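Local coordinates for protein-S-isoprenylcysteine O-methyltransferase (Tribolium castaneum, PDB 5V7P) that methylates the C-terminal carboxylate of isoprenylated cysteines in proteins at the endoplasmic reticulum membrane, with S-adenosyl-L-methionine as methyl donor, at residues I110-Q114 and G181-H186. Sequence-based numbering, arbitrary orientation.
Sequences IAIVQ and GSNFNH. With SAH (S-adenosyl-L-homocysteine), chain C.
Ile-110 reaches two aromatic rings of the 181-186 loop with its longer branch. With CG1 anti to the carbonyl carbon (chi1 -63°), that carbon comes within 3.4 Å of His-186 CE1, and the next torsion sets CD1 over one face of the imidazole in a CH-pi contact, 4.2 Å from the ring centroid and 17° off the normal. The same methyl reaches Phe-184 CD2 at 3.8 Å, approaching that ring obliquely. An apolar ethyl arm suits this place, since it touches both rings and makes no polar demand; the imidazole NE2 is hydrogen-bonded to Glu-106 OE1. Here the end of helix 90-113, probably its cytoplasmic end in the membrane, packs on the loop leaving helix 156-180, the loop that forms part of the cofactor pocket. Phe-184, with CG anti to its backbone nitrogen (chi1 -169°), presents a ring face to the S-adenosyl-L-homocysteine sulfur, SD lying 3.4 Å from CE1. Nearer the helix ends, Val-113 sets both methyls against Gly-181: CG1 comes to 3.3 Å from the glycine O, while CG2 meets its CA at 3.6 Å. Glycine readily takes the positive phi there and offers bare backbone to both methyls. Beyond it, the Gln-114 chain, extended beyond CG, brings its terminal amide near the backbone carbonyl of Phe-184.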
ATOM      1  N   ILE A 110      -7.914  -9.079  -3.575  1.00 21.96           N
ATOM      2  CA  ILE A 110      -7.678  -8.775  -4.983  1.00 33.82           C
ATOM      3  C   ILE A 110      -7.827 -10.030  -5.832  1.00 32.47           C
ATOM      4  O   ILE A 110      -8.369  -9.985  -6.943  1.00 33.13           O
ATOM      5  CB  ILE A 110      -6.290  -8.130  -5.165  1.00 29.58           C
ATOM      6  CG1 ILE A 110      -6.212  -6.788  -4.425  1.00 26.19           C
ATOM      7  CG2 ILE A 110      -5.955  -7.947  -6.642  1.00 37.68           C
ATOM      8  CD1 ILE A 110      -7.281  -5.772  -4.810  1.00 32.09           C
ATOM      9  N   ALA A 111      -7.344 -11.168  -5.332  1.00 29.16           N
ATOM     10  CA  ALA A 111      -7.488 -12.412  -6.079  1.00 29.51           C
ATOM     11  C   ALA A 111      -8.957 -12.761  -6.279  1.00 36.56           C
ATOM     12  O   ALA A 111      -9.355 -13.216  -7.359  1.00 39.86           O
ATOM     13  CB  ALA A 111      -6.757 -13.539  -5.356  1.00 27.12           C
ATOM     14  N   ILE A 112      -9.780 -12.555  -5.249  1.00 35.93           N
ATOM     15  CA  ILE A 112     -11.213 -12.806  -5.374  1.00 32.73           C
ATOM     16  C   ILE A 112     -11.848 -11.787  -6.310  1.00 37.68           C
ATOM     17  O   ILE A 112     -12.610 -12.141  -7.218  1.00 39.46           O
ATOM     18  CB  ILE A 112     -11.884 -12.777  -3.988  1.00 41.55           C
ATOM     19  CG1 ILE A 112     -11.380 -13.936  -3.127  1.00 32.32           C
ATOM     20  CG2 ILE A 112     -13.413 -12.833  -4.119  1.00 45.08           C
ATOM     21  CD1 ILE A 112     -11.788 -13.829  -1.666  1.00 39.53           C
ATOM     22  N   VAL A 113     -11.544 -10.510  -6.100  1.00 41.64           N
ATOM     23  CA  VAL A 113     -12.263  -9.439  -6.775  1.00 30.06           C
ATOM     24  C   VAL A 113     -11.683  -9.120  -8.151  1.00 45.37           C
ATOM     25  O   VAL A 113     -12.427  -8.725  -9.056  1.00 52.26           O
ATOM     26  CB  VAL A 113     -12.276  -8.191  -5.870  1.00 42.34           C
ATOM     27  CG1 VAL A 113     -11.476  -7.022  -6.475  1.00 37.00           C
ATOM     28  CG2 VAL A 113     -13.698  -7.780  -5.569  1.00 36.20           C
ATOM     29  N   GLN A 114     -10.374  -9.289  -8.338  1.00 50.29           N
ATOM     30  CA  GLN A 114      -9.694  -8.836  -9.552  1.00 43.73           C
ATOM     31  C   GLN A 114      -8.594  -9.829  -9.903  1.00 43.26           C
ATOM     32  O   GLN A 114      -7.399  -9.531  -9.791  1.00 50.32           O
ATOM     33  CB  GLN A 114      -9.131  -7.429  -9.354  1.00 52.65           C
ATOM     34  CG  GLN A 114      -8.963  -6.636 -10.631  1.00 67.20           C
ATOM     35  CD  GLN A 114      -8.139  -5.385 -10.422  1.00 70.14           C
ATOM     36  OE1 GLN A 114      -8.264  -4.711  -9.398  1.00 58.45           O
ATOM     37  NE2 GLN A 114      -7.283  -5.071 -11.385  1.00 74.18           N
ATOM     38  N   GLY A 181     -15.841  -4.250  -6.223  1.00 21.33           N
ATOM     39  CA  GLY A 181     -15.655  -5.239  -7.268  1.00 25.34           C
ATOM     40  C   GLY A 181     -14.425  -4.945  -8.098  1.00 30.39           C
ATOM     41  O   GLY A 181     -13.374  -4.549  -7.583  1.00 33.16           O
ATOM     42  N   SER A 182     -14.554  -5.134  -9.412  1.00 30.82           N
ATOM     43  CA  SER A 182     -13.467  -4.815 -10.328  1.00 32.07           C
ATOM     44  C   SER A 182     -13.236  -3.314 -10.470  1.00 23.23           C
ATOM     45  O   SER A 182     -12.287  -2.920 -11.157  1.00 26.91           O
ATOM     46  CB  SER A 182     -13.744  -5.433 -11.700  1.00 34.37           C
ATOM     47  OG  SER A 182     -15.040  -5.096 -12.162  1.00 44.46           O
ATOM     48  N   ASN A 183     -14.068  -2.472  -9.854  1.00 28.33           N
ATOM     49  CA  ASN A 183     -13.807  -1.039  -9.826  1.00 22.64           C
ATOM     50  C   ASN A 183     -12.726  -0.660  -8.822  1.00 25.46           C
ATOM     51  O   ASN A 183     -12.222   0.467  -8.876  1.00 28.09           O
ATOM     52  CB  ASN A 183     -15.090  -0.270  -9.501  1.00 22.69           C
ATOM     53  CG  ASN A 183     -16.245  -0.653 -10.403  1.00 29.81           C
ATOM     54  OD1 ASN A 183     -16.306  -0.239 -11.560  1.00 25.16           O
ATOM     55  ND2 ASN A 183     -17.173  -1.443  -9.874  1.00 19.15           N
ATOM     56  N   PHE A 184     -12.369  -1.560  -7.909  1.00 28.15           N
ATOM     57  CA  PHE A 184     -11.266  -1.320  -6.993  1.00 28.03           C
ATOM     58  C   PHE A 184      -9.941  -1.559  -7.704  1.00 21.03           C
ATOM     59  O   PHE A 184      -9.862  -2.303  -8.686  1.00 23.40           O
ATOM     60  CB  PHE A 184     -11.371  -2.231  -5.767  1.00 28.44           C
ATOM     61  CG  PHE A 184     -10.419  -1.872  -4.656  1.00 26.86           C
ATOM     62  CD1 PHE A 184     -10.765  -0.920  -3.711  1.00 20.04           C
ATOM     63  CD2 PHE A 184      -9.180  -2.486  -4.558  1.00 23.69           C
ATOM     64  CE1 PHE A 184      -9.894  -0.584  -2.692  1.00 22.37           C
ATOM     65  CE2 PHE A 184      -8.304  -2.152  -3.539  1.00 19.52           C
ATOM     66  CZ  PHE A 184      -8.664  -1.201  -2.605  1.00 17.36           C
ATOM     67  N   ASN A 185      -8.892  -0.914  -7.202  1.00 27.98           N
ATOM     68  CA  ASN A 185      -7.558  -1.102  -7.755  1.00 24.77           C
ATOM     69  C   ASN A 185      -6.544  -0.568  -6.757  1.00 27.90           C
ATOM     70  O   ASN A 185      -6.716   0.536  -6.231  1.00 20.63           O
ATOM     71  CB  ASN A 185      -7.411  -0.390  -9.102  1.00 19.96           C
ATOM     72  CG  ASN A 185      -6.287  -0.959  -9.946  1.00 28.16           C
ATOM     73  OD1 ASN A 185      -5.197  -1.238  -9.446  1.00 30.95           O
ATOM     74  ND2 ASN A 185      -6.551  -1.142 -11.233  1.00 27.04           N
ATOM     75  N   HIS A 186      -5.502  -1.358  -6.488  1.00 19.92           N
ATOM     76  CA  HIS A 186      -4.423  -0.887  -5.629  1.00 21.65           C
ATOM     77  C   HIS A 186      -3.716   0.322  -6.221  1.00 21.18           C
ATOM     78  O   HIS A 186      -3.100   1.093  -5.477  1.00 24.03           O
ATOM     79  CB  HIS A 186      -3.416  -2.013  -5.384  1.00 22.88           C
ATOM     80  CG  HIS A 186      -3.768  -2.901  -4.232  1.00 32.96           C
ATOM     81  ND1 HIS A 186      -3.423  -4.236  -4.188  1.00 30.25           N
ATOM     82  CD2 HIS A 186      -4.424  -2.645  -3.075  1.00 24.75           C
ATOM     83  CE1 HIS A 186      -3.856  -4.764  -3.058  1.00 31.09           C
ATOM     84  NE2 HIS A 186      -4.468  -3.820  -2.365  1.00 29.19           N
TER
HETATM   85  N   SAH C 301     -10.887   5.460  -2.856  1.00 23.78           N
HETATM   86  CA  SAH C 301     -11.737   4.278  -2.811  1.00 22.99           C
HETATM   87  CB  SAH C 301     -11.212   3.208  -3.762  1.00 24.15           C
HETATM   88  CG  SAH C 301      -9.728   2.892  -3.607  1.00 24.19           C
HETATM   89  SD  SAH C 301      -9.146   1.808  -4.939  1.00 21.82           S
HETATM   90  C   SAH C 301     -11.824   3.721  -1.392  1.00 28.54           C
HETATM   91  O   SAH C 301     -11.032   4.080  -0.518  1.00 18.10           O
HETATM   92  OXT SAH C 301     -12.685   2.899  -1.080  1.00 15.91           O
HETATM   93  C5' SAH C 301      -8.714   3.166  -6.065  1.00 20.06           C
HETATM   94  C4' SAH C 301      -9.488   3.137  -7.377  1.00 23.38           C
HETATM   95  O4' SAH C 301     -10.877   3.113  -7.121  1.00 27.18           O
HETATM   96  C3' SAH C 301      -9.196   4.386  -8.196  1.00 33.18           C
HETATM   97  O3' SAH C 301      -8.661   4.041  -9.453  1.00 27.33           O
HETATM   98  C2' SAH C 301     -10.523   5.101  -8.345  1.00 28.37           C
HETATM   99  O2' SAH C 301     -10.722   5.535  -9.672  1.00 23.51           O
HETATM  100  C1' SAH C 301     -11.559   4.066  -7.915  1.00 27.19           C
HETATM  101  N9  SAH C 301     -12.686   4.638  -7.150  1.00 22.96           N
HETATM  102  C8  SAH C 301     -12.626   5.498  -6.085  1.00 25.75           C
HETATM  103  N7  SAH C 301     -13.883   5.765  -5.667  1.00 22.18           N
HETATM  104  C5  SAH C 301     -14.746   5.083  -6.449  1.00 21.39           C
HETATM  105  C6  SAH C 301     -16.130   5.000  -6.459  1.00 20.50           C
HETATM  106  N6  SAH C 301     -16.859   5.675  -5.576  1.00 20.73           N
HETATM  107  N1  SAH C 301     -16.744   4.205  -7.401  1.00 18.50           N
HETATM  108  C2  SAH C 301     -15.994   3.503  -8.319  1.00 21.16           C
HETATM  109  N3  SAH C 301     -14.620   3.593  -8.302  1.00 15.84           N
HETATM  110  C4  SAH C 301     -14.008   4.371  -7.382  1.00 20.18           C